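PDB 6Z3U: RING-type domain-containing protein from Chaetomium thermophilum, which activates the cyclin-dependent kinase CDK7 together with cyclin H, as the MAT1 subunit of the CAK complex, represented here by its C-terminal part. Local coordinates for the interface of chains B and A and the interface of chains C and A. Residues are numbered along the deposited sequence; one frame, centred on the assembly and turned at random. Chains: chain A, RING-type domain-containing protein; chain B, CYCLIN domain-containing protein; chain C, Protein kinase domain-containing protein.

Contact 1: the interface of chains B and A. Residues chain B 9, 12-13, 18, 22, 235, 238; chain A 57, 60-62, 65.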
ATOM      1  N   ASP B   9      -8.127  13.252  10.586  1.00 66.14           N
ATOM      2  CA  ASP B   9      -7.685  12.484  11.746  1.00 66.81           C
ATOM      3  C   ASP B   9      -8.445  11.168  11.856  1.00 67.18           C
ATOM      4  O   ASP B   9      -7.861  10.135  12.202  1.00 68.10           O
ATOM      5  CB  ASP B   9      -7.858  13.308  13.024  1.00 69.00           C
ATOM      6  CG  ASP B   9      -6.931  14.511  13.077  1.00 71.40           C
ATOM      7  OD1 ASP B   9      -6.056  14.636  12.195  1.00 69.88           O
ATOM      8  OD2 ASP B   9      -7.075  15.332  14.007  1.00 71.68           O
ATOM      9  N   TYR B  12      -7.006   8.678   9.481  1.00 54.25           N
ATOM     10  CA  TYR B  12      -5.707   8.172   9.906  1.00 53.84           C
ATOM     11  C   TYR B  12      -5.858   7.053  10.931  1.00 53.14           C
ATOM     12  O   TYR B  12      -5.137   6.050  10.874  1.00 47.56           O
ATOM     13  CB  TYR B  12      -4.853   9.302  10.481  1.00 48.86           C
ATOM     14  CG  TYR B  12      -3.489   8.833  10.938  1.00 52.42           C
ATOM     15  CD1 TYR B  12      -2.426   8.754  10.048  1.00 47.07           C
ATOM     16  CD2 TYR B  12      -3.269   8.452  12.256  1.00 60.64           C
ATOM     17  CE1 TYR B  12      -1.180   8.317  10.459  1.00 44.53           C
ATOM     18  CE2 TYR B  12      -2.027   8.013  12.676  1.00 55.23           C
ATOM     19  CZ  TYR B  12      -0.987   7.947  11.774  1.00 49.94           C
ATOM     20  OH  TYR B  12       0.250   7.512  12.189  1.00 57.90           O
ATOM     21  N   ARG B  13      -6.791   7.204  11.876  1.00 50.16           N
ATOM     22  CA  ARG B  13      -6.963   6.207  12.926  1.00 51.88           C
ATOM     23  C   ARG B  13      -7.438   4.858  12.405  1.00 54.63           C
ATOM     24  O   ARG B  13      -7.476   3.898  13.182  1.00 56.47           O
ATOM     25  CB  ARG B  13      -7.944   6.709  13.987  1.00 52.21           C
ATOM     26  CG  ARG B  13      -7.385   7.810  14.868  1.00 52.55           C
ATOM     27  CD  ARG B  13      -8.353   8.175  15.982  1.00 67.42           C
ATOM     28  NE  ARG B  13      -8.040   9.473  16.578  1.00 70.72           N
ATOM     29  CZ  ARG B  13      -8.756  10.584  16.410  1.00 69.06           C
ATOM     30  NH1 ARG B  13      -8.370  11.706  17.002  1.00 67.28           N
ATOM     31  NH2 ARG B  13      -9.853  10.584  15.663  1.00 58.95           N
ATOM     32  N   TYR B  18      -1.823   2.844  13.175  1.00 57.83           N
ATOM     33  CA  TYR B  18      -2.395   3.364  14.411  1.00 52.46           C
ATOM     34  C   TYR B  18      -2.956   2.255  15.293  1.00 46.80           C
ATOM     35  O   TYR B  18      -2.667   2.205  16.492  1.00 53.21           O
ATOM     36  CB  TYR B  18      -3.494   4.385  14.097  1.00 47.62           C
ATOM     37  CG  TYR B  18      -4.191   4.917  15.329  1.00 46.54           C
ATOM     38  CD1 TYR B  18      -3.666   5.988  16.039  1.00 54.49           C
ATOM     39  CD2 TYR B  18      -5.371   4.346  15.785  1.00 54.79           C
ATOM     40  CE1 TYR B  18      -4.298   6.479  17.169  1.00 63.99           C
ATOM     41  CE2 TYR B  18      -6.011   4.829  16.915  1.00 60.25           C
ATOM     42  CZ  TYR B  18      -5.470   5.895  17.603  1.00 61.42           C
ATOM     43  OH  TYR B  18      -6.104   6.378  18.727  1.00 56.16           O
ATOM     44  N   SER B  22       0.964   1.660  17.083  1.00 55.74           N
ATOM     45  CA  SER B  22       1.004   2.940  17.781  1.00 60.29           C
ATOM     46  C   SER B  22       0.630   2.681  19.231  1.00 56.79           C
ATOM     47  O   SER B  22      -0.467   2.188  19.510  1.00 57.13           O
ATOM     48  CB  SER B  22       0.055   3.961  17.145  1.00 69.79           C
ATOM     49  OG  SER B  22       0.528   4.385  15.876  1.00 58.93           O
ATOM     50  N   THR B 235       2.300  10.937  14.943  1.00 52.30           N
ATOM     51  CA  THR B 235       1.749  10.859  13.601  1.00 44.10           C
ATOM     52  C   THR B 235       2.715  11.485  12.599  1.00 46.46           C
ATOM     53  O   THR B 235       3.469  12.398  12.946  1.00 58.32           O
ATOM     54  CB  THR B 235       0.408  11.586  13.557  1.00 48.65           C
ATOM     55  OG1 THR B 235      -0.492  10.971  14.488  1.00 56.68           O
ATOM     56  CG2 THR B 235      -0.210  11.543  12.176  1.00 56.09           C
ATOM     57  N   GLN B 238       2.701  15.012  12.890  1.00 45.56           N
ATOM     58  CA  GLN B 238       3.349  15.445  14.123  1.00 42.01           C
ATOM     59  C   GLN B 238       4.865  15.345  14.005  1.00 56.62           C
ATOM     60  O   GLN B 238       5.591  16.280  14.363  1.00 57.24           O
ATOM     61  CB  GLN B 238       2.832  14.608  15.293  1.00 46.05           C
ATOM     62  CG  GLN B 238       1.355  14.820  15.589  1.00 42.60           C
ATOM     63  CD  GLN B 238       0.802  13.807  16.572  1.00 42.09           C
ATOM     64  OE1 GLN B 238       1.507  12.900  17.009  1.00 42.06           O
ATOM     65  NE2 GLN B 238      -0.467  13.960  16.926  1.00 46.15           N
TER
ATOM     66  N   GLY A  57      -4.064  13.332  10.974  1.00 63.59           N
ATOM     67  CA  GLY A  57      -3.719  12.965  12.332  1.00 58.94           C
ATOM     68  C   GLY A  57      -2.951  14.021  13.090  1.00 61.25           C
ATOM     69  O   GLY A  57      -2.155  13.685  13.974  1.00 49.82           O
ATOM     70  N   VAL A  60      -4.233  13.742  16.509  1.00 56.55           N
ATOM     71  CA  VAL A  60      -4.287  12.355  16.958  1.00 57.94           C
ATOM     72  C   VAL A  60      -3.185  12.192  17.999  1.00 53.91           C
ATOM     73  O   VAL A  60      -2.003  12.114  17.666  1.00 62.22           O
ATOM     74  CB  VAL A  60      -4.128  11.374  15.796  1.00 58.24           C
ATOM     75  CG1 VAL A  60      -3.843   9.971  16.314  1.00 61.23           C
ATOM     76  CG2 VAL A  60      -5.381  11.370  14.938  1.00 59.88           C
ATOM     77  N   PHE A  61      -3.577  12.158  19.269  1.00 57.46           N
ATOM     78  CA  PHE A  61      -2.633  12.043  20.380  1.00 61.38           C
ATOM     79  C   PHE A  61      -2.513  10.566  20.731  1.00 69.97           C
ATOM     80  O   PHE A  61      -3.337  10.019  21.466  1.00 72.71           O
ATOM     81  CB  PHE A  61      -3.107  12.880  21.561  1.00 74.55           C
ATOM     82  CG  PHE A  61      -3.446  14.300  21.195  1.00 75.55           C
ATOM     83  CD1 PHE A  61      -2.506  15.115  20.585  1.00 74.06           C
ATOM     84  CD2 PHE A  61      -4.710  14.813  21.441  1.00 70.39           C
ATOM     85  CE1 PHE A  61      -2.815  16.418  20.242  1.00 71.55           C
ATOM     86  CE2 PHE A  61      -5.025  16.114  21.097  1.00 60.76           C
ATOM     87  CZ  PHE A  61      -4.076  16.916  20.496  1.00 73.76           C
ATOM     88  N   ILE A  62      -1.469   9.920  20.208  1.00 67.31           N
ATOM     89  CA  ILE A  62      -1.364   8.466  20.307  1.00 60.82           C
ATOM     90  C   ILE A  62      -1.257   8.033  21.763  1.00 72.53           C
ATOM     91  O   ILE A  62      -1.935   7.096  22.202  1.00 72.07           O
ATOM     92  CB  ILE A  62      -0.169   7.963  19.474  1.00 62.74           C
ATOM     93  CG1 ILE A  62      -0.507   8.048  17.982  1.00 65.11           C
ATOM     94  CG2 ILE A  62       0.212   6.544  19.883  1.00 65.25           C
ATOM     95  CD1 ILE A  62       0.644   7.701  17.056  1.00 73.46           C
ATOM     96  N   GLU A  65      -4.621   8.698  23.749  1.00 73.58           N
ATOM     97  CA  GLU A  65      -5.737   7.919  23.223  1.00 73.02           C
ATOM     98  C   GLU A  65      -5.590   6.437  23.549  1.00 69.20           C
ATOM     99  O   GLU A  65      -6.574   5.774  23.899  1.00 57.18           O
ATOM    100  CB  GLU A  65      -5.850   8.131  21.712  1.00 73.12           C
ATOM    101  CG  GLU A  65      -6.274   9.542  21.314  1.00 72.31           C
ATOM    102  CD  GLU A  65      -6.222   9.775  19.813  1.00 68.47           C
ATOM    103  OE1 GLU A  65      -6.109  10.947  19.396  1.00 67.07           O
ATOM    104  OE2 GLU A  65      -6.294   8.788  19.051  1.00 68.98           O
TER
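The carboxylate oxygen OE2 of A:Glu65 is gripped by two side chains of the cyclin. The phenol OH of B:Tyr18 donates to its anti lone pair; the modelled 2.4 Å from OH to OE2 is very short and should not be taken at face value. B:Arg13 comes in from above the carboxylate plane, its NE 3.1 Å from OE2, adding a salt bridge with guanidinium and carboxylate turned 59° apart. This is where the C-terminal tail of the MAT1 segment, with helix 62-67, docks on cyclin H. On A:Glu65 the other oxygen, OE1, accepts the backbone N of A:Phe61 at 2.8 Å, which, with the grip on OE2, restrains the turn of the carboxylate. An alanine here would probably leave the B:Arg13 guanidinium without its opposite charge and the B:Tyr18 hydroxyl without this acceptor. Beside the charged cluster, A:Val60 spreads its methyls: CG1, anti to the backbone N (chi1 166°), meets CE1 of B:Tyr18 at 3.6 Å, while CG2 packs against a face of the B:Arg13 guanidinium, off its centre. CG of B:Arg13 caps the face of the B:Tyr18 ring over its centre. NE2 of B:Gln238 donates to the A:Val60 carbonyl O at 2.5 Å, from above the carbonyl plane, and its OE1 takes the backbone N of B:Thr235, which holds the amide's orientation. OD1 of B:Asp9 receives A:Gly57 N at 2.7 Å, and A:Ile62 CD1 rests near B:Ser22.

Contact 2: the interface of chains B and A. Residues chain B 237-238, 241, 260, 318; chain A 15, 57-59, 61.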
ATOM      1  N   SER B 237       2.304  13.704  10.437  1.00 47.16           N
ATOM      2  CA  SER B 237       2.178  15.155  10.514  1.00 45.92           C
ATOM      3  C   SER B 237       2.880  15.688  11.755  1.00 49.79           C
ATOM      4  O   SER B 237       3.588  16.700  11.694  1.00 52.27           O
ATOM      5  CB  SER B 237       0.705  15.562  10.525  1.00 48.60           C
ATOM      6  OG  SER B 237       0.046  15.070  11.679  1.00 47.01           O
ATOM      7  N   GLN B 238       2.701  15.012  12.890  1.00 45.56           N
ATOM      8  CA  GLN B 238       3.349  15.445  14.123  1.00 42.01           C
ATOM      9  C   GLN B 238       4.865  15.345  14.005  1.00 56.62           C
ATOM     10  O   GLN B 238       5.591  16.280  14.363  1.00 57.24           O
ATOM     11  CB  GLN B 238       2.832  14.608  15.293  1.00 46.05           C
ATOM     12  CG  GLN B 238       1.355  14.820  15.589  1.00 42.60           C
ATOM     13  CD  GLN B 238       0.802  13.807  16.572  1.00 42.09           C
ATOM     14  OE1 GLN B 238       1.507  12.900  17.009  1.00 42.06           O
ATOM     15  NE2 GLN B 238      -0.467  13.960  16.926  1.00 46.15           N
ATOM     16  N   LEU B 241       6.147  18.075  11.471  1.00 54.03           N
ATOM     17  CA  LEU B 241       6.236  19.400  12.076  1.00 54.94           C
ATOM     18  C   LEU B 241       7.387  19.483  13.071  1.00 54.37           C
ATOM     19  O   LEU B 241       8.018  20.538  13.206  1.00 54.93           O
ATOM     20  CB  LEU B 241       4.913  19.754  12.760  1.00 54.23           C
ATOM     21  CG  LEU B 241       3.716  20.009  11.840  1.00 49.90           C
ATOM     22  CD1 LEU B 241       2.419  19.992  12.632  1.00 47.17           C
ATOM     23  CD2 LEU B 241       3.871  21.330  11.103  1.00 44.99           C
ATOM     24  N   PHE B 260      -5.153  27.017  13.099  1.00 88.43           N
ATOM     25  CA  PHE B 260      -6.078  27.109  14.222  1.00 89.65           C
ATOM     26  C   PHE B 260      -6.652  28.510  14.388  1.00 91.99           C
ATOM     27  O   PHE B 260      -7.721  28.662  14.989  1.00 91.55           O
ATOM     28  CB  PHE B 260      -5.378  26.684  15.514  1.00 86.49           C
ATOM     29  CG  PHE B 260      -5.272  25.197  15.682  1.00 76.61           C
ATOM     30  CD1 PHE B 260      -6.304  24.474  16.254  1.00 83.43           C
ATOM     31  CD2 PHE B 260      -4.138  24.522  15.264  1.00 74.19           C
ATOM     32  CE1 PHE B 260      -6.206  23.104  16.407  1.00 83.99           C
ATOM     33  CE2 PHE B 260      -4.035  23.154  15.415  1.00 76.53           C
ATOM     34  CZ  PHE B 260      -5.070  22.445  15.987  1.00 79.11           C
ATOM     35  N   VAL B 318      -1.820  20.260  20.700  1.00 89.06           N
ATOM     36  CA  VAL B 318      -1.003  19.874  19.554  1.00 84.38           C
ATOM     37  C   VAL B 318       0.415  20.407  19.718  1.00 78.46           C
ATOM     38  O   VAL B 318       1.395  19.676  19.537  1.00 68.14           O
ATOM     39  CB  VAL B 318      -1.651  20.366  18.246  1.00 82.83           C
ATOM     40  CG1 VAL B 318      -0.624  20.428  17.124  1.00 73.93           C
ATOM     41  CG2 VAL B 318      -2.810  19.456  17.860  1.00 76.23           C
TER
ATOM     42  N   ARG A  15      -9.011  21.030   8.444  1.00 56.63           N
ATOM     43  CA  ARG A  15      -8.039  22.038   8.840  1.00 58.33           C
ATOM     44  C   ARG A  15      -7.231  22.584   7.672  1.00 58.37           C
ATOM     45  O   ARG A  15      -6.390  23.465   7.878  1.00 60.02           O
ATOM     46  CB  ARG A  15      -7.077  21.458   9.882  1.00 57.71           C
ATOM     47  CG  ARG A  15      -7.758  20.869  11.101  1.00 57.76           C
ATOM     48  CD  ARG A  15      -6.825  20.828  12.297  1.00 58.44           C
ATOM     49  NE  ARG A  15      -7.421  20.108  13.418  1.00 71.91           N
ATOM     50  CZ  ARG A  15      -7.421  18.782  13.540  1.00 72.22           C
ATOM     51  NH1 ARG A  15      -6.859  18.020  12.609  1.00 68.20           N
ATOM     52  NH2 ARG A  15      -7.991  18.215  14.594  1.00 71.78           N
ATOM     53  N   GLY A  57      -4.064  13.332  10.974  1.00 63.59           N
ATOM     54  CA  GLY A  57      -3.719  12.965  12.332  1.00 58.94           C
ATOM     55  C   GLY A  57      -2.951  14.021  13.090  1.00 61.25           C
ATOM     56  O   GLY A  57      -2.155  13.685  13.974  1.00 49.82           O
ATOM     57  N   LEU A  58      -3.174  15.299  12.779  1.00 61.88           N
ATOM     58  CA  LEU A  58      -2.473  16.359  13.494  1.00 52.55           C
ATOM     59  C   LEU A  58      -2.912  16.414  14.951  1.00 54.06           C
ATOM     60  O   LEU A  58      -2.100  16.696  15.840  1.00 61.65           O
ATOM     61  CB  LEU A  58      -2.714  17.703  12.809  1.00 60.52           C
ATOM     62  CG  LEU A  58      -1.538  18.685  12.805  1.00 66.69           C
ATOM     63  CD1 LEU A  58      -1.988  20.059  12.318  1.00 57.15           C
ATOM     64  CD2 LEU A  58      -0.891  18.786  14.177  1.00 57.57           C
ATOM     65  N   ALA A  59      -4.191  16.143  15.216  1.00 65.25           N
ATOM     66  CA  ALA A  59      -4.731  16.126  16.569  1.00 55.29           C
ATOM     67  C   ALA A  59      -4.971  14.702  17.060  1.00 59.44           C
ATOM     68  O   ALA A  59      -5.819  14.470  17.924  1.00 54.83           O
ATOM     69  CB  ALA A  59      -6.025  16.934  16.641  1.00 61.65           C
ATOM     70  N   PHE A  61      -3.577  12.158  19.269  1.00 57.46           N
ATOM     71  CA  PHE A  61      -2.633  12.043  20.380  1.00 61.38           C
ATOM     72  C   PHE A  61      -2.513  10.566  20.731  1.00 69.97           C
ATOM     73  O   PHE A  61      -3.337  10.019  21.466  1.00 72.71           O
ATOM     74  CB  PHE A  61      -3.107  12.880  21.561  1.00 74.55           C
ATOM     75  CG  PHE A  61      -3.446  14.300  21.195  1.00 75.55           C
ATOM     76  CD1 PHE A  61      -2.506  15.115  20.585  1.00 74.06           C
ATOM     77  CD2 PHE A  61      -4.710  14.813  21.441  1.00 70.39           C
ATOM     78  CE1 PHE A  61      -2.815  16.418  20.242  1.00 71.55           C
ATOM     79  CE2 PHE A  61      -5.025  16.114  21.097  1.00 60.76           C
ATOM     80  CZ  PHE A  61      -4.076  16.916  20.496  1.00 73.76           C
TER
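A:Leu58 pushes its CD2 methyl between B:Val318 and B:Leu241, on two helices of the cyclin. CD2 touches CG1 of B:Val318, on helix 313-330, at 3.4 Å, and CD1 of B:Leu241, on helix 236-247, at 3.8 Å; the leucine crosses both side chains at about a right angle. This is a hydrophobic docking site for the MAT1 segment on the C-terminal cyclin fold of cyclin H, with a leucine as the main plug. On the B:Val318 side chain CG1 stands anti to the backbone N (chi1 160°), which points it at the leucine and leaves CG2 for A:Phe61, whose ring atom CE1 lies 3.9 Å from CG2. Around the leucine's backbone, OG of B:Ser237 sits 3.4 Å from the A:Leu58 CA, and NE2 of B:Gln238 makes a weak but nearly straight hydrogen bond to the A:Leu58 carbonyl O at 3.4 Å. In the next layer, the carbonyl O of A:Ala59 lies over one face of the A:Phe61 ring, toward its rim. At the outer margin A:Arg15, extended from CG to NE, passes just beyond the tip of B:Phe260, well to one side of the ring plane: NE comes 4.2 Å from CZ, with guanidinium and ring planes 36° apart.

Contact 3: the interface of chains C and A. Residues chain C 245-248; chain A 27, 41, 46, 49.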
ATOM      1  N   PHE C 245      -0.079   5.817  -5.845  1.00 33.04           N
ATOM      2  CA  PHE C 245       0.259   6.910  -6.747  1.00 33.83           C
ATOM      3  C   PHE C 245       1.748   7.224  -6.673  1.00 38.04           C
ATOM      4  O   PHE C 245       2.270   7.564  -5.606  1.00 49.84           O
ATOM      5  CB  PHE C 245      -0.559   8.155  -6.401  1.00 28.79           C
ATOM      6  CG  PHE C 245      -2.009   8.065  -6.784  1.00 27.94           C
ATOM      7  CD1 PHE C 245      -2.566   6.871  -7.209  1.00 33.56           C
ATOM      8  CD2 PHE C 245      -2.812   9.191  -6.732  1.00 28.32           C
ATOM      9  CE1 PHE C 245      -3.899   6.800  -7.562  1.00 26.20           C
ATOM     10  CE2 PHE C 245      -4.144   9.127  -7.088  1.00 27.64           C
ATOM     11  CZ  PHE C 245      -4.688   7.931  -7.502  1.00 26.57           C
ATOM     12  N   ALA C 246       2.426   7.117  -7.811  1.00 32.68           N
ATOM     13  CA  ALA C 246       3.851   7.399  -7.861  1.00 41.28           C
ATOM     14  C   ALA C 246       4.108   8.899  -7.783  1.00 39.21           C
ATOM     15  O   ALA C 246       3.278   9.718  -8.183  1.00 49.16           O
ATOM     16  CB  ALA C 246       4.460   6.836  -9.143  1.00 45.65           C
ATOM     17  N   ASP C 247       5.274   9.254  -7.259  1.00 47.27           N
ATOM     18  CA  ASP C 247       5.674  10.649  -7.212  1.00 39.00           C
ATOM     19  C   ASP C 247       6.146  11.109  -8.586  1.00 36.31           C
ATOM     20  O   ASP C 247       6.397  10.292  -9.476  1.00 41.05           O
ATOM     21  CB  ASP C 247       6.784  10.846  -6.188  1.00 39.31           C
ATOM     22  CG  ASP C 247       6.273  10.817  -4.762  1.00 40.19           C
ATOM     23  OD1 ASP C 247       5.042  10.720  -4.575  1.00 40.00           O
ATOM     24  OD2 ASP C 247       7.098  10.909  -3.829  1.00 48.85           O
ATOM     25  N   PRO C 248       6.254  12.420  -8.795  1.00 36.28           N
ATOM     26  CA  PRO C 248       6.759  12.916 -10.082  1.00 39.05           C
ATOM     27  C   PRO C 248       8.188  12.455 -10.320  1.00 37.94           C
ATOM     28  O   PRO C 248       9.054  12.578  -9.451  1.00 38.75           O
ATOM     29  CB  PRO C 248       6.665  14.439  -9.941  1.00 41.98           C
ATOM     30  CG  PRO C 248       5.658  14.663  -8.864  1.00 44.26           C
ATOM     31  CD  PRO C 248       5.826  13.519  -7.913  1.00 36.94           C
TER
ATOM     32  N   LEU A  27       8.579  20.733  -8.499  1.00 65.86           N
ATOM     33  CA  LEU A  27       7.624  20.216  -9.472  1.00 52.53           C
ATOM     34  C   LEU A  27       7.836  20.830 -10.849  1.00 59.43           C
ATOM     35  O   LEU A  27       7.597  20.168 -11.865  1.00 60.61           O
ATOM     36  CB  LEU A  27       6.193  20.487  -9.008  1.00 49.96           C
ATOM     37  CG  LEU A  27       5.653  19.659  -7.845  1.00 48.32           C
ATOM     38  CD1 LEU A  27       4.237  20.095  -7.507  1.00 48.61           C
ATOM     39  CD2 LEU A  27       5.688  18.181  -8.181  1.00 45.80           C
ATOM     40  N   TYR A  41       0.276  12.369 -16.231  1.00 39.14           N
ATOM     41  CA  TYR A  41       0.592  12.422 -14.811  1.00 38.59           C
ATOM     42  C   TYR A  41      -0.126  13.603 -14.171  1.00 39.79           C
ATOM     43  O   TYR A  41      -0.074  14.726 -14.682  1.00 47.82           O
ATOM     44  CB  TYR A  41       2.097  12.542 -14.585  1.00 38.45           C
ATOM     45  CG  TYR A  41       2.466  12.492 -13.117  1.00 38.00           C
ATOM     46  CD1 TYR A  41       2.429  13.637 -12.331  1.00 42.11           C
ATOM     47  CD2 TYR A  41       2.831  11.297 -12.513  1.00 36.70           C
ATOM     48  CE1 TYR A  41       2.752  13.596 -10.989  1.00 38.85           C
ATOM     49  CE2 TYR A  41       3.157  11.246 -11.170  1.00 36.47           C
ATOM     50  CZ  TYR A  41       3.114  12.399 -10.414  1.00 38.70           C
ATOM     51  OH  TYR A  41       3.437  12.359  -9.077  1.00 48.36           O
ATOM     52  N   TYR A  46      -0.754  14.731  -6.636  1.00 55.28           N
ATOM     53  CA  TYR A  46       0.415  14.742  -5.759  1.00 53.02           C
ATOM     54  C   TYR A  46       0.285  15.819  -4.688  1.00 47.62           C
ATOM     55  O   TYR A  46       0.529  15.567  -3.503  1.00 47.26           O
ATOM     56  CB  TYR A  46       1.689  14.946  -6.580  1.00 44.92           C
ATOM     57  CG  TYR A  46       2.937  15.142  -5.744  1.00 45.92           C
ATOM     58  CD1 TYR A  46       3.633  14.051  -5.240  1.00 46.27           C
ATOM     59  CD2 TYR A  46       3.423  16.412  -5.464  1.00 49.81           C
ATOM     60  CE1 TYR A  46       4.774  14.218  -4.479  1.00 44.85           C
ATOM     61  CE2 TYR A  46       4.566  16.589  -4.702  1.00 43.47           C
ATOM     62  CZ  TYR A  46       5.237  15.487  -4.213  1.00 45.26           C
ATOM     63  OH  TYR A  46       6.377  15.650  -3.456  1.00 49.45           O
ATOM     64  N   ARG A  49      -2.081  14.732  -2.275  1.00 48.99           N
ATOM     65  CA  ARG A  49      -1.530  13.652  -1.463  1.00 40.84           C
ATOM     66  C   ARG A  49      -0.626  14.198  -0.366  1.00 41.92           C
ATOM     67  O   ARG A  49      -0.672  13.726   0.775  1.00 40.55           O
ATOM     68  CB  ARG A  49      -0.775  12.679  -2.370  1.00 42.17           C
ATOM     69  CG  ARG A  49      -0.185  11.454  -1.688  1.00 44.82           C
ATOM     70  CD  ARG A  49       0.070  10.355  -2.717  1.00 38.01           C
ATOM     71  NE  ARG A  49       1.180   9.474  -2.365  1.00 35.64           N
ATOM     72  CZ  ARG A  49       1.111   8.498  -1.465  1.00 35.25           C
ATOM     73  NH1 ARG A  49       2.174   7.744  -1.225  1.00 46.49           N
ATOM     74  NH2 ARG A  49      -0.012   8.282  -0.796  1.00 35.31           N
TER
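From C:Phe245 to C:Pro248 the kinase backbone runs extended, with phi/psi near -74/152° at C:Ala246, and lays the C:Ala246 carbonyl and the proline against chain A. The phenol OH of A:Tyr41 donates to the carbonyl O of C:Ala246 at 2.8 Å, tilted slightly from the carbonyl plane. A:Tyr41 has CG anti to its backbone N (chi1 -176°), which sends the ring tip-first toward the chain. The same hydroxyl is modelled close against the ring atoms of C:Pro248, whose tertiary amide N carries no hydrogen to donate; at this resolution nothing rests on that closeness. C:Pro248 is clasped from several sides by MAT1 side chains. Its CD sits over the face of the A:Tyr46 ring, offset toward the rim and 3.9 Å from the centroid in a CH-pi contact, and its CG meets CD2 of A:Leu27 at 3.6 Å. C:Asp247 takes the rim of the same tyrosine: OD1 lies in the ring plane at the edge, 3.5 Å from CE1, with the carboxylate standing almost perpendicular to the ring. A:Arg49 reaches toward this run without closing a bond; its NE is 4.6 Å from C:Asp247 OD1, where the opposite charges would probably attract. The site lies in the activation segment (T-loop), just past strand 243-244 and downstream of the DFG motif, its centre about 19 Å from C:Asp220, the probable catalytic base, with helices 25-31 and 43-55 of chain A beside it.

Contact 1 and contact 2 form one continuous docking surface: their C-alpha centres are about 8 Å apart and they share B:Gln238, A:Gly57 and A:Phe61. Together a largely polar and a largely apolar patch of the cyclin hold A:Gly57 to A:Glu65, with A:Arg15 joining contact 2 from elsewhere. The C-alpha centre of contact 3 lies about 24 Å from that of contact 1 and 23 Å from that of contact 2. Helix 43-55 of chain A, which serves contact 3, leads into the loop that contacts 1 and 2 hold. One short MAT1 segment thereby bridges cyclin and kinase, a layout that would probably steady the T-loop.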